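PDB 3D0W: YflH protein from Bacillus subtilis, which is of unknown function, a small, mostly helical member of the DUF3243 family that assembles with a second copy of itself. Local coordinates for residues Gly19-Lys22 and Glu23-Lys27. Sequence-based numbering, arbitrary orientation.
Sequences GTIK and EDILK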
ATOM      1  N   GLY A  19     -20.044  -5.359   3.348  1.00 55.86           N
ATOM      2  CA  GLY A  19     -21.348  -4.634   3.334  1.00 55.17           C
ATOM      3  C   GLY A  19     -21.170  -3.132   3.235  1.00 54.79           C
ATOM      4  O   GLY A  19     -21.720  -2.490   2.341  1.00 54.42           O
ATOM      5  N   THR A  20     -20.393  -2.569   4.155  1.00 54.15           N
ATOM      6  CA  THR A  20     -20.142  -1.134   4.165  1.00 52.90           C
ATOM      7  C   THR A  20     -19.360  -0.672   2.931  1.00 51.20           C
ATOM      8  O   THR A  20     -19.620   0.408   2.400  1.00 51.12           O
ATOM      9  CB  THR A  20     -19.364  -0.721   5.430  1.00 53.45           C
ATOM     10  OG1 THR A  20     -18.310  -1.663   5.668  1.00 54.34           O
ATOM     11  CG2 THR A  20     -20.289  -0.676   6.633  1.00 54.52           C
ATOM     12  N   ILE A  21     -18.410  -1.489   2.478  1.00 48.78           N
ATOM     13  CA  ILE A  21     -17.594  -1.145   1.313  1.00 46.70           C
ATOM     14  C   ILE A  21     -18.436  -1.107   0.043  1.00 45.76           C
ATOM     15  O   ILE A  21     -19.067  -2.099  -0.321  1.00 44.76           O
ATOM     16  CB  ILE A  21     -16.436  -2.161   1.094  1.00 46.53           C
ATOM     17  CG1 ILE A  21     -15.510  -2.200   2.315  1.00 46.73           C
ATOM     18  CG2 ILE A  21     -15.631  -1.770  -0.137  1.00 45.74           C
ATOM     19  CD1 ILE A  21     -16.126  -2.842   3.539  1.00 48.93           C
ATOM     20  N   LYS A  22     -18.438   0.038  -0.635  1.00 43.61           N
ATOM     21  CA  LYS A  22     -19.214   0.180  -1.858  1.00 43.66           C
ATOM     22  C   LYS A  22     -18.707  -0.778  -2.924  1.00 44.13           C
ATOM     23  O   LYS A  22     -17.499  -0.922  -3.131  1.00 43.49           O
ATOM     24  CB  LYS A  22     -19.167   1.627  -2.361  1.00 43.34           C
ATOM     25  CG  LYS A  22     -19.591   2.642  -1.302  1.00 44.54           C
ATOM     26  CD  LYS A  22     -20.256   3.863  -1.915  1.00 46.38           C
ATOM     27  CE  LYS A  22     -21.716   3.597  -2.265  1.00 44.92           C
ATOM     28  NZ  LYS A  22     -22.559   3.410  -1.049  1.00 46.41           N
ATOM     29  N   GLU A  23     -19.648  -1.432  -3.595  1.00 44.56           N
ATOM     30  CA  GLU A  23     -19.345  -2.413  -4.626  1.00 45.62           C
ATOM     31  C   GLU A  23     -18.283  -2.003  -5.644  1.00 43.79           C
ATOM     32  O   GLU A  23     -17.471  -2.825  -6.054  1.00 44.47           O
ATOM     33  CB  GLU A  23     -20.633  -2.805  -5.357  1.00 48.86           C
ATOM     34  CG  GLU A  23     -20.514  -4.098  -6.145  1.00 53.12           C
ATOM     35  CD  GLU A  23     -20.073  -5.264  -5.273  1.00 55.58           C
ATOM     36  OE1 GLU A  23     -20.744  -5.530  -4.249  1.00 57.34           O
ATOM     37  OE2 GLU A  23     -19.058  -5.913  -5.612  1.00 57.47           O
ATOM     38  N   ASP A  24     -18.278  -0.742  -6.057  1.00 41.88           N
ATOM     39  CA  ASP A  24     -17.292  -0.296  -7.031  1.00 41.43           C
ATOM     40  C   ASP A  24     -15.867  -0.270  -6.459  1.00 38.36           C
ATOM     41  O   ASP A  24     -14.906  -0.560  -7.170  1.00 39.03           O
ATOM     42  CB  ASP A  24     -17.673   1.083  -7.575  1.00 43.84           C
ATOM     43  CG  ASP A  24     -17.779   2.128  -6.488  1.00 47.00           C
ATOM     44  OD1 ASP A  24     -18.511   1.886  -5.504  1.00 48.72           O
ATOM     45  OD2 ASP A  24     -17.133   3.191  -6.620  1.00 48.45           O
ATOM     46  N   ILE A  25     -15.729   0.069  -5.180  1.00 36.54           N
ATOM     47  CA  ILE A  25     -14.405   0.111  -4.558  1.00 35.03           C
ATOM     48  C   ILE A  25     -13.832  -1.301  -4.512  1.00 34.36           C
ATOM     49  O   ILE A  25     -12.631  -1.500  -4.705  1.00 34.36           O
ATOM     50  CB  ILE A  25     -14.461   0.712  -3.130  1.00 34.50           C
ATOM     51  CG1 ILE A  25     -14.589   2.235  -3.212  1.00 34.74           C
ATOM     52  CG2 ILE A  25     -13.189   0.368  -2.350  1.00 34.12           C
ATOM     53  CD1 ILE A  25     -15.803   2.714  -3.964  1.00 38.78           C
ATOM     54  N   LEU A  26     -14.709  -2.271  -4.270  1.00 33.42           N
ATOM     55  CA  LEU A  26     -14.329  -3.677  -4.219  1.00 33.97           C
ATOM     56  C   LEU A  26     -13.950  -4.167  -5.608  1.00 35.17           C
ATOM     57  O   LEU A  26     -12.888  -4.759  -5.804  1.00 35.20           O
ATOM     58  CB  LEU A  26     -15.493  -4.524  -3.704  1.00 35.22           C
ATOM     59  CG  LEU A  26     -15.814  -4.496  -2.211  1.00 37.20           C
ATOM     60  CD1 LEU A  26     -17.129  -5.232  -1.955  1.00 36.92           C
ATOM     61  CD2 LEU A  26     -14.676  -5.141  -1.438  1.00 36.97           C
ATOM     62  N   LYS A  27     -14.830  -3.917  -6.570  1.00 34.42           N
ATOM     63  CA  LYS A  27     -14.599  -4.341  -7.941  1.00 36.65           C
ATOM     64  C   LYS A  27     -13.275  -3.790  -8.462  1.00 35.79           C
ATOM     65  O   LYS A  27     -12.488  -4.519  -9.071  1.00 36.55           O
ATOM     66  CB  LYS A  27     -15.755  -3.883  -8.833  1.00 38.44           C
ATOM     67  CG  LYS A  27     -15.935  -4.728 -10.078  1.00 42.39           C
ATOM     68  CD  LYS A  27     -17.149  -4.292 -10.878  1.00 45.20           C
ATOM     69  CE  LYS A  27     -17.342  -5.175 -12.102  1.00 48.27           C
ATOM     70  NZ  LYS A  27     -18.487  -4.719 -12.943  1.00 50.34           N
TER
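Ile21 meets Leu26 through its CG2 methyl, which presses against the branch point of the leucine: Ile21 CG2 lies 3.4 Å from Leu26 CG, closer than two carbons normally sit. Leu26 CD2 is the next nearest, 3.7 Å from Ile21 CG2. The side chains run roughly perpendicular to each other, the isoleucine putting a single methyl forward. Its chi1 of -60° sets CG2 opposite the backbone N and turns it to the helix, while the longer CG1-CD1 arm leads off elsewhere. The same methyl also touches the neighbouring helical residue, with Ile21 CG2 at 3.9 Å from Ile25 CG2, so one methyl meets two successive side chains of the first turn. Leu26 CD1 reaches back to the backbone, 4.0 Å from Ile21 O.

Lys22, the N-cap residue, supplies the polar half of the contact through its carbonyl. Lys22 O takes two weak hydrogen bonds. The one from Ile25 N to Lys22 O is 2.9 Å long and bent, at 127°. The one from Leu26 N to Lys22 O is straighter but longer, 3.3 Å. Ile25 CD1 packs 3.9 Å from Lys22 CB. On the same lysine, Asp24 OD1 comes within 3.2 Å of Lys22 CB; the carboxylate stands close to the start of the helix, where its negative charge would suit the helix dipole. The ammonium of Lys22 curls away on a chain bent at three torsions and makes no salt bridge with Asp24.

Farther out, the second subunit covers the apolar side: its Pro70 packs on Ile21, and its Met76 on both Ile25 and Leu26. This is the N-terminal start of helix 23-48, where a hydrophobic contact between the residue before the N-cap and the fourth residue after it, Ile21 with Leu26, forms a hydrophobic staple.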